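PDB 6D1P: glycosyl hydrolases family 2, sugar binding domain protein from Bacteroides uniformis str. 3978 T3 ii, which is a beta-glucuronidase of glycosyl hydrolase family 2 from a human gut bacterium, probably cleaving O-glycosidic bonds of glucuronide conjugates. Local coordinates for residues His365-Gly370 with Glu412-His417; Pro418-Trp423 with Pro459-Ala464; Ser549-Ile554 with His624-Ser629. One frame throughout, in Å; residues are numbered along the deposited sequence.

Interaction 1 (His365-Gly370 with Glu412-His417)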
loop_
_atom_site.group_PDB
_atom_site.type_symbol
_atom_site.label_atom_id
_atom_site.label_comp_id
_atom_site.label_asym_id
_atom_site.label_seq_id
_atom_site.Cartn_x
_atom_site.Cartn_y
_atom_site.Cartn_z
ATOM N N HIS A 365 -11.655 23.368 -5.220
ATOM C CA HIS A 365 -12.327 23.519 -3.941
ATOM C C HIS A 365 -11.349 23.822 -2.814
ATOM O O HIS A 365 -11.582 23.448 -1.662
ATOM C CB HIS A 365 -13.149 22.266 -3.628
ATOM C CG HIS A 365 -14.179 21.953 -4.666
ATOM N ND1 HIS A 365 -15.078 22.895 -5.131
ATOM C CD2 HIS A 365 -14.444 20.813 -5.346
ATOM C CE1 HIS A 365 -15.867 22.339 -6.035
ATOM N NE2 HIS A 365 -15.500 21.078 -6.186
ATOM N N TYR A 366 -10.262 24.518 -3.120
ATOM C CA TYR A 366 -9.251 24.786 -2.103
ATOM C C TYR A 366 -8.326 25.882 -2.622
ATOM O O TYR A 366 -8.253 26.142 -3.830
ATOM C CB TYR A 366 -8.461 23.509 -1.760
ATOM C CG TYR A 366 -8.200 22.676 -2.992
ATOM C CD1 TYR A 366 -7.167 23.000 -3.868
ATOM C CD2 TYR A 366 -9.018 21.592 -3.310
ATOM C CE1 TYR A 366 -6.931 22.241 -5.017
ATOM C CE2 TYR A 366 -8.796 20.819 -4.457
ATOM C CZ TYR A 366 -7.753 21.162 -5.310
ATOM O OH TYR A 366 -7.541 20.427 -6.443
ATOM N N GLN A 367 -7.649 26.542 -1.688
ATOM C CA GLN A 367 -6.516 27.386 -2.033
ATOM C C GLN A 367 -5.515 26.617 -2.890
ATOM O O GLN A 367 -5.144 25.482 -2.569
ATOM C CB GLN A 367 -5.842 27.884 -0.753
ATOM C CG GLN A 367 -4.560 28.663 -0.978
ATOM C CD GLN A 367 -4.007 29.265 0.304
ATOM O OE1 GLN A 367 -4.665 29.258 1.360
ATOM N NE2 GLN A 367 -2.785 29.792 0.221
ATOM N N GLN A 368 -5.070 27.235 -3.979
ATOM C CA GLN A 368 -4.122 26.595 -4.881
ATOM C C GLN A 368 -2.789 27.326 -4.830
ATOM O O GLN A 368 -2.674 28.393 -4.224
ATOM C CB GLN A 368 -4.687 26.527 -6.310
ATOM C CG GLN A 368 -5.941 25.674 -6.370
ATOM C CD GLN A 368 -6.302 25.165 -7.740
ATOM O OE1 GLN A 368 -5.699 25.536 -8.749
ATOM N NE2 GLN A 368 -7.299 24.295 -7.788
ATOM N N SER A 369 -1.767 26.702 -5.435
ATOM C CA SER A 369 -0.401 27.237 -5.458
ATOM C C SER A 369 -0.352 28.719 -5.823
ATOM O O SER A 369 -1.008 29.162 -6.764
ATOM C CB SER A 369 0.444 26.452 -6.468
ATOM O OG SER A 369 1.652 27.129 -6.756
ATOM N N GLY A 370 0.472 29.470 -5.086
ATOM C CA GLY A 370 0.711 30.866 -5.410
ATOM C C GLY A 370 1.172 31.077 -6.842
ATOM O O GLY A 370 0.947 32.153 -7.405
ATOM N N GLU A 412 -5.391 36.136 3.812
ATOM C CA GLU A 412 -4.175 36.877 4.130
ATOM C C GLU A 412 -3.061 36.606 3.127
ATOM O O GLU A 412 -2.290 37.516 2.804
ATOM C CB GLU A 412 -3.719 36.551 5.550
ATOM C CG GLU A 412 -4.450 37.394 6.597
ATOM C CD GLU A 412 -4.072 37.037 8.017
ATOM O OE1 GLU A 412 -3.309 36.054 8.207
ATOM O OE2 GLU A 412 -4.552 37.727 8.943
ATOM N N GLN A 413 -2.978 35.379 2.603
ATOM C CA GLN A 413 -1.886 34.998 1.720
ATOM C C GLN A 413 -2.110 35.405 0.269
ATOM O O GLN A 413 -1.135 35.525 -0.477
ATOM C CB GLN A 413 -1.644 33.481 1.820
ATOM C CG GLN A 413 -0.890 33.084 3.103
ATOM C CD GLN A 413 -0.999 31.598 3.460
ATOM O OE1 GLN A 413 -1.217 30.747 2.603
ATOM N NE2 GLN A 413 -0.846 31.296 4.735
ATOM N N HIS A 414 -3.355 35.625 -0.156
ATOM C CA HIS A 414 -3.638 35.951 -1.550
ATOM C C HIS A 414 -4.298 37.310 -1.765
ATOM O O HIS A 414 -4.617 37.647 -2.911
ATOM C CB HIS A 414 -4.527 34.867 -2.173
ATOM C CG HIS A 414 -3.816 33.583 -2.419
ATOM N ND1 HIS A 414 -4.447 32.464 -2.919
ATOM C CD2 HIS A 414 -2.519 33.236 -2.239
ATOM C CE1 HIS A 414 -3.569 31.483 -3.035
ATOM N NE2 HIS A 414 -2.391 31.930 -2.635
ATOM N N ARG A 415 -4.508 38.105 -0.716
ATOM C CA ARG A 415 -5.285 39.329 -0.894
ATOM C C ARG A 415 -4.613 40.357 -1.796
ATOM O O ARG A 415 -5.305 41.225 -2.330
ATOM C CB ARG A 415 -5.569 39.971 0.442
ATOM C CG ARG A 415 -4.342 40.361 1.198
ATOM C CD ARG A 415 -4.795 40.925 2.508
ATOM N NE ARG A 415 -3.802 40.862 3.563
ATOM C CZ ARG A 415 -4.131 40.916 4.847
ATOM N NH1 ARG A 415 -5.410 41.019 5.179
ATOM N NH2 ARG A 415 -3.203 40.853 5.793
ATOM N N ASN A 416 -3.296 40.300 -1.978
ATOM C CA ASN A 416 -2.644 41.265 -2.849
ATOM C C ASN A 416 -2.847 40.960 -4.326
ATOM O O ASN A 416 -2.475 41.786 -5.166
ATOM C CB ASN A 416 -1.139 41.331 -2.552
ATOM C CG ASN A 416 -0.830 41.875 -1.165
ATOM O OD1 ASN A 416 -1.716 42.341 -0.448
ATOM N ND2 ASN A 416 0.442 41.835 -0.789
ATOM N N HIS A 417 -3.417 39.810 -4.672
ATOM C CA HIS A 417 -3.580 39.469 -6.077
ATOM C C HIS A 417 -4.784 40.199 -6.652
ATOM O O HIS A 417 -5.909 39.983 -6.183
ATOM C CB HIS A 417 -3.744 37.972 -6.261
ATOM C CG HIS A 417 -2.521 37.195 -5.909
ATOM N ND1 HIS A 417 -1.433 37.103 -6.748
ATOM C CD2 HIS A 417 -2.199 36.498 -4.795
ATOM C CE1 HIS A 417 -0.496 36.374 -6.175
ATOM N NE2 HIS A 417 -0.937 35.991 -4.990
HETATM O O HOH W 1 -1.215 29.468 -2.293
#
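With CG anti to its backbone N (chi1 174°) and the rest of the chain extended, Gln-367 reaches across to helix 397-414, where Gln-413 and His-414 both carry CG anti to their carbonyl carbons, beside the backbone N. The two glutamine chains cross at about a right angle, and NE2 of Gln-367 donates to OE1 of Gln-413 at 3.0 Å. The bond is almost straight (168° at the hydrogen), and the donor lies in the plane of the accepting carbonyl. The other N-H of the Gln-367 amide goes to a water, with NE2 3.0 Å from the water oxygen. That water donates to the Gln-368 carbonyl O at 2.6 Å and bonds to NE2 of His-414 at 2.7 Å, so three groups from both segments grip it. Further back along the chain, Gln-367 CG packs 3.6 Å from His-414 CE1, while Gln-368 O approaches the ring at its edge, 3.4 Å from the same carbon. Gly-370, lacking a side chain, brings its CA within 4.3 Å of His-414 NE2 as helix 370-379 begins behind the N-cap Ser-369. Glutamine suits both positions, since one uncharged amide can donate and the other accept without burying charge. His-414 likewise serves from both ring nitrogens: ND1 bonds to Glu-385 OE2, while the other oxygen of that carboxylate takes the backbone N-H of Gln-368. Glu-385 thus bridges the two segments of this TIM barrel, and its charge would probably polarise the imidazole and favour a protonated ND1.

Interaction 2 (Pro418-Trp423 with Pro459-Ala464)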
loop_
_atom_site.group_PDB
_atom_site.type_symbol
_atom_site.label_atom_id
_atom_site.label_comp_id
_atom_site.label_asym_id
_atom_site.label_seq_id
_atom_site.Cartn_x
_atom_site.Cartn_y
_atom_site.Cartn_z
ATOM N N PRO A 418 -4.603 41.052 -7.657
ATOM C CA PRO A 418 -5.770 41.700 -8.266
ATOM C C PRO A 418 -6.688 40.723 -8.966
ATOM O O PRO A 418 -7.878 41.024 -9.111
ATOM C CB PRO A 418 -5.146 42.698 -9.251
ATOM C CG PRO A 418 -3.818 42.104 -9.580
ATOM C CD PRO A 418 -3.347 41.439 -8.316
ATOM N N SER A 419 -6.188 39.552 -9.387
ATOM C CA SER A 419 -7.045 38.609 -10.099
ATOM C C SER A 419 -8.207 38.118 -9.242
ATOM O O SER A 419 -9.228 37.689 -9.792
ATOM C CB SER A 419 -6.227 37.415 -10.610
ATOM O OG SER A 419 -5.680 36.663 -9.540
ATOM N N VAL A 420 -8.090 38.189 -7.922
ATOM C CA VAL A 420 -9.058 37.563 -7.026
ATOM C C VAL A 420 -10.193 38.533 -6.729
ATOM O O VAL A 420 -9.972 39.614 -6.174
ATOM C CB VAL A 420 -8.394 37.106 -5.719
ATOM C CG1 VAL A 420 -9.460 36.671 -4.737
ATOM C CG2 VAL A 420 -7.395 35.963 -5.998
ATOM N N ILE A 421 -11.411 38.125 -7.058
ATOM C CA ILE A 421 -12.588 38.908 -6.718
ATOM C C ILE A 421 -13.555 38.168 -5.802
ATOM O O ILE A 421 -14.416 38.816 -5.188
ATOM C CB ILE A 421 -13.315 39.381 -7.992
ATOM C CG1 ILE A 421 -13.658 38.190 -8.866
ATOM C CG2 ILE A 421 -12.442 40.315 -8.772
ATOM C CD1 ILE A 421 -14.559 38.518 -9.981
ATOM N N LEU A 422 -13.455 36.847 -5.659
ATOM C CA LEU A 422 -14.410 36.103 -4.857
ATOM C C LEU A 422 -13.684 35.161 -3.918
ATOM O O LEU A 422 -12.858 34.359 -4.360
ATOM C CB LEU A 422 -15.387 35.319 -5.735
ATOM C CG LEU A 422 -16.426 36.166 -6.473
ATOM C CD1 LEU A 422 -17.143 35.346 -7.522
ATOM C CD2 LEU A 422 -17.423 36.813 -5.509
ATOM N N TRP A 423 -13.980 35.285 -2.621
ATOM C CA TRP A 423 -13.632 34.277 -1.630
ATOM C C TRP A 423 -14.823 33.345 -1.457
ATOM O O TRP A 423 -15.902 33.787 -1.042
ATOM C CB TRP A 423 -13.283 34.908 -0.286
ATOM C CG TRP A 423 -12.164 35.906 -0.276
ATOM C CD1 TRP A 423 -12.206 37.169 0.238
ATOM C CD2 TRP A 423 -10.828 35.719 -0.767
ATOM N NE1 TRP A 423 -10.984 37.781 0.091
ATOM C CE2 TRP A 423 -10.121 36.911 -0.519
ATOM C CE3 TRP A 423 -10.160 34.657 -1.385
ATOM C CZ2 TRP A 423 -8.784 37.078 -0.886
ATOM C CZ3 TRP A 423 -8.834 34.816 -1.736
ATOM C CH2 TRP A 423 -8.157 36.013 -1.483
ATOM N N PRO A 459 -12.723 43.568 3.431
ATOM C CA PRO A 459 -13.961 44.194 2.952
ATOM C C PRO A 459 -13.986 44.439 1.455
ATOM O O PRO A 459 -15.072 44.678 0.916
ATOM C CB PRO A 459 -14.009 45.519 3.725
ATOM C CG PRO A 459 -13.109 45.332 4.870
ATOM C CD PRO A 459 -12.024 44.402 4.414
ATOM N N THR A 460 -12.837 44.372 0.761
ATOM C CA THR A 460 -12.791 44.774 -0.647
ATOM C C THR A 460 -13.273 43.691 -1.602
ATOM O O THR A 460 -13.297 43.936 -2.813
ATOM C CB THR A 460 -11.370 45.199 -1.078
ATOM O OG1 THR A 460 -10.559 44.037 -1.332
ATOM C CG2 THR A 460 -10.695 46.073 -0.015
ATOM N N ARG A 461 -13.649 42.507 -1.114
ATOM C CA ARG A 461 -14.035 41.423 -2.009
ATOM C C ARG A 461 -15.344 40.804 -1.555
ATOM O O ARG A 461 -15.784 40.997 -0.421
ATOM C CB ARG A 461 -12.936 40.372 -2.099
ATOM C CG ARG A 461 -11.657 40.903 -2.747
ATOM C CD ARG A 461 -10.699 39.767 -3.020
ATOM N NE ARG A 461 -9.464 40.166 -3.679
ATOM C CZ ARG A 461 -8.463 40.789 -3.069
ATOM N NH1 ARG A 461 -8.561 41.132 -1.795
ATOM N NH2 ARG A 461 -7.367 41.091 -3.750
ATOM N N SER A 462 -15.979 40.072 -2.461
ATOM C CA SER A 462 -17.251 39.429 -2.158
ATOM C C SER A 462 -17.063 37.958 -1.782
ATOM O O SER A 462 -16.164 37.275 -2.286
ATOM C CB SER A 462 -18.222 39.543 -3.337
ATOM O OG SER A 462 -18.640 40.884 -3.484
ATOM N N THR A 463 -17.925 37.487 -0.878
ATOM C CA THR A 463 -18.012 36.080 -0.534
ATOM C C THR A 463 -18.988 35.375 -1.463
ATOM O O THR A 463 -19.963 35.964 -1.941
ATOM C CB THR A 463 -18.457 35.880 0.917
ATOM O OG1 THR A 463 -19.794 36.348 1.076
ATOM C CG2 THR A 463 -17.540 36.616 1.873
ATOM N N ALA A 464 -18.697 34.101 -1.732
ATOM C CA ALA A 464 -19.567 33.236 -2.514
ATOM C C ALA A 464 -19.644 31.862 -1.844
ATOM O O ALA A 464 -18.788 31.506 -1.028
ATOM C CB ALA A 464 -19.059 33.104 -3.962
#
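Two neighbouring parallel strands of the TIM barrel, 420-432 and 462-466, pair here, their short segments running at 49° to each other. The pairing is firm in the later residues of the two segments: Trp-423 N donates to Ser-462 O at 3.0 Å, nearly along the C=O axis, and Trp-423 O accepts from Ala-464 N at 2.9 Å. The tightest grip comes from Arg-461. Its chain, extended from CG to NE, passes obliquely by the Trp-423 indole, with CD 3.7 Å from NE1, and then NE donates to Val-420 O at 2.6 Å. This oxygen lies in the guanidinium plane, whereas the donor stands well above the carbonyl plane, away from its lone pairs. CZ2 of Trp-423 lies over one face of the guanidinium, but the two planes are 49° apart, so the groups are not stacked. Asp-458 OD2 takes both Trp-423 NE1 and a salt bridge from Arg-461 NH1, while NH2 bonds to the carbonyls of Arg-415 and His-417; a long, many-donor side chain is well suited to such a cluster of acceptors. On the Leu-422 and Ser-462 face, Leu-422 CD2 rests 3.6 Å from Ser-462 CB and 4.3 Å from Ala-464 CB, the small residues leaving room for the branched one. The start of the pairing is looser: Ser-462 N reaches Ile-421 O only in a weak bond of 3.4 Å, and Pro-459 and Thr-460 before it are exposed to solvent. Helix 440-457 completes the beta-alpha-beta crossover between these strands; strand 382-386 borders 420-432, strand 477-479 borders 462-466, and helix 397-414 packs on Trp-423 through Met-410 and Ile-411.

Interaction 3 (Ser549-Ile554 with His624-Ser629)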
loop_
_atom_site.group_PDB
_atom_site.type_symbol
_atom_site.label_atom_id
_atom_site.label_comp_id
_atom_site.label_asym_id
_atom_site.label_seq_id
_atom_site.Cartn_x
_atom_site.Cartn_y
_atom_site.Cartn_z
ATOM N N SER A 549 -20.098 10.616 -25.468
ATOM C CA SER A 549 -19.309 10.956 -26.645
ATOM C C SER A 549 -18.913 12.438 -26.643
ATOM O O SER A 549 -19.531 13.285 -25.991
ATOM C CB SER A 549 -20.101 10.665 -27.910
ATOM O OG SER A 549 -21.143 11.632 -28.014
ATOM N N GLU A 550 -17.855 12.740 -27.391
ATOM C CA GLU A 550 -17.535 14.136 -27.657
ATOM C C GLU A 550 -18.616 14.793 -28.494
ATOM O O GLU A 550 -18.852 15.999 -28.359
ATOM C CB GLU A 550 -16.176 14.254 -28.348
ATOM C CG GLU A 550 -15.005 13.803 -27.449
ATOM C CD GLU A 550 -13.645 14.321 -27.917
ATOM O OE1 GLU A 550 -13.426 15.563 -27.965
ATOM O OE2 GLU A 550 -12.786 13.460 -28.239
ATOM N N SER A 551 -19.288 14.012 -29.343
ATOM C CA SER A 551 -20.319 14.559 -30.216
ATOM C C SER A 551 -21.420 15.215 -29.409
ATOM O O SER A 551 -21.896 16.310 -29.754
ATOM C CB SER A 551 -20.895 13.454 -31.091
ATOM O OG SER A 551 -19.872 12.881 -31.882
ATOM N N TYR A 552 -21.829 14.564 -28.315
ATOM C CA TYR A 552 -22.871 15.143 -27.498
ATOM C C TYR A 552 -22.371 16.400 -26.804
ATOM O O TYR A 552 -23.007 17.461 -26.882
ATOM C CB TYR A 552 -23.397 14.133 -26.483
ATOM C CG TYR A 552 -24.384 14.796 -25.571
ATOM C CD1 TYR A 552 -25.670 15.123 -26.018
ATOM C CD2 TYR A 552 -24.021 15.168 -24.283
ATOM C CE1 TYR A 552 -26.583 15.773 -25.175
ATOM C CE2 TYR A 552 -24.924 15.817 -23.441
ATOM C CZ TYR A 552 -26.203 16.110 -23.889
ATOM O OH TYR A 552 -27.077 16.755 -23.044
ATOM N N ILE A 553 -21.213 16.319 -26.150
ATOM C CA ILE A 553 -20.829 17.439 -25.301
ATOM C C ILE A 553 -20.507 18.672 -26.133
ATOM O O ILE A 553 -20.648 19.801 -25.655
ATOM C CB ILE A 553 -19.661 17.060 -24.375
ATOM C CG1 ILE A 553 -19.751 17.881 -23.081
ATOM C CG2 ILE A 553 -18.315 17.287 -25.054
ATOM C CD1 ILE A 553 -20.941 17.518 -22.211
ATOM N N ILE A 554 -20.071 18.484 -27.378
ATOM C CA ILE A 554 -19.749 19.622 -28.233
ATOM C C ILE A 554 -21.003 20.450 -28.504
ATOM O O ILE A 554 -20.999 21.682 -28.393
ATOM C CB ILE A 554 -19.087 19.108 -29.526
ATOM C CG1 ILE A 554 -17.584 18.917 -29.276
ATOM C CG2 ILE A 554 -19.373 20.021 -30.713
ATOM C CD1 ILE A 554 -16.937 17.945 -30.204
ATOM N N HIS A 624 -11.140 25.078 -36.746
ATOM C CA HIS A 624 -11.001 23.678 -36.345
ATOM C C HIS A 624 -12.166 22.894 -36.911
ATOM O O HIS A 624 -13.306 23.071 -36.478
ATOM C CB HIS A 624 -10.951 23.506 -34.819
ATOM C CG HIS A 624 -10.809 22.071 -34.368
ATOM N ND1 HIS A 624 -9.591 21.499 -34.053
ATOM C CD2 HIS A 624 -11.733 21.096 -34.197
ATOM C CE1 HIS A 624 -9.773 20.240 -33.695
ATOM N NE2 HIS A 624 -11.063 19.969 -33.778
ATOM N N ILE A 625 -11.874 22.018 -37.863
ATOM C CA ILE A 625 -12.869 21.067 -38.326
ATOM C C ILE A 625 -13.085 20.031 -37.239
ATOM O O ILE A 625 -12.128 19.423 -36.743
ATOM C CB ILE A 625 -12.406 20.401 -39.625
ATOM C CG1 ILE A 625 -12.077 21.468 -40.683
ATOM C CG2 ILE A 625 -13.446 19.397 -40.092
ATOM C CD1 ILE A 625 -11.223 20.941 -41.835
ATOM N N TYR A 626 -14.337 19.820 -36.862
ATOM C CA TYR A 626 -14.623 18.807 -35.867
ATOM C C TYR A 626 -14.429 17.425 -36.482
ATOM O O TYR A 626 -15.093 17.072 -37.461
ATOM C CB TYR A 626 -16.036 18.982 -35.304
ATOM C CG TYR A 626 -16.495 17.795 -34.500
ATOM C CD1 TYR A 626 -15.671 17.223 -33.524
ATOM C CD2 TYR A 626 -17.736 17.218 -34.726
ATOM C CE1 TYR A 626 -16.089 16.115 -32.800
ATOM C CE2 TYR A 626 -18.161 16.121 -34.003
ATOM C CZ TYR A 626 -17.335 15.580 -33.041
ATOM O OH TYR A 626 -17.760 14.479 -32.332
ATOM N N GLY A 627 -13.520 16.641 -35.898
ATOM C CA GLY A 627 -13.319 15.273 -36.326
ATOM C C GLY A 627 -11.866 14.859 -36.477
ATOM O O GLY A 627 -11.598 13.797 -37.030
ATOM N N HIS A 628 -10.922 15.673 -35.999
ATOM C CA HIS A 628 -9.518 15.273 -36.017
ATOM C C HIS A 628 -9.308 13.927 -35.325
ATOM O O HIS A 628 -8.459 13.128 -35.744
ATOM C CB HIS A 628 -8.660 16.332 -35.334
ATOM C CG HIS A 628 -8.394 17.540 -36.166
ATOM N ND1 HIS A 628 -7.161 17.797 -36.725
ATOM C CD2 HIS A 628 -9.188 18.582 -36.508
ATOM C CE1 HIS A 628 -7.209 18.937 -37.386
ATOM N NE2 HIS A 628 -8.427 19.435 -37.270
ATOM N N SER A 629 -10.052 13.668 -34.243
ATOM C CA SER A 629 -9.949 12.417 -33.507
ATOM C C SER A 629 -11.073 11.447 -33.856
ATOM O O SER A 629 -11.351 10.522 -33.086
ATOM C CB SER A 629 -9.913 12.685 -31.996
ATOM O OG SER A 629 -11.183 13.090 -31.485
HETATM O O HOH W 2 -10.479 14.102 -28.581
#
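Helix 550-564 brings its first turn up to the chain leaving strand 623-625, the backbones staying well apart, with 9.1 Å between CA of Ser-551 and CA of Tyr-626. The helix start is capped by Ser-549, whose OG accepts from Tyr-552 N at 3.0 Å. Tyr-626 spans the gap: CG is anti to the backbone N (chi1 167°), which sends the ring out toward the helix. Its OH hydrogen-bonds Ser-551 OG at 2.7 Å, either hydroxyl being able to donate, with the serine oxygen at the ring edge, in its plane. Ile-554, one turn further along, sets CD1 over one ring face, only 3.3 Å from CE1, a close fit. Tyrosine suits the place because it offers both an apolar face and a hydroxyl. Replacing Tyr-626 by an alanine here would remove the ring and hydroxyl, and would probably leave Ile-554 without its packing surface and Ser-551 OG without this partner. Alongside, a water donates to both Glu-550 OE2 and Ser-629 OG, the latter 3.2 Å from it; Ser-629 has its stronger partner in His-522. Gly-627 turns the chain with phi 135°, where a CB would press on the carbonyl O of Tyr-626. The contact joins a barrel helix to the beta sheet of strand 641-647, on which Ile-554 also packs through Tyr-646. Its polar atoms are shared: Tyr-626 OH also bonds to His-522 ND1, Ser-551 OG to Met-523 N, and Glu-550 holds the backbone N atoms of Gly-520 and Glu-608. Two such N-H groups, together with the helix start, would probably stabilise the carboxylate in its charged form.

Overall arrangement
Interactions 1 and 2 form one continuous piece of the barrel, their centres 11 Å apart, since helix 397-414 leads through a short turn into strand 420-432. Arg-461 is the joint: its NH2 lies 2.5 Å from Arg-415 O and 3.0 Å from His-417 O, binding the turn after the helix to the strand pair, while Trp-423 CH2 packs 3.9 Å from His-414 CB. Interaction 3 stands apart, its centre about 35 Å from that of interaction 1 and 36 Å from that of interaction 2, and fastens the barrel to the following beta domain. Of bound ions, a sodium lies about 10 Å from the Gln-368 side chain of interaction 1, and His-365 there binds a glycerol probably derived from the crystallisation liquor.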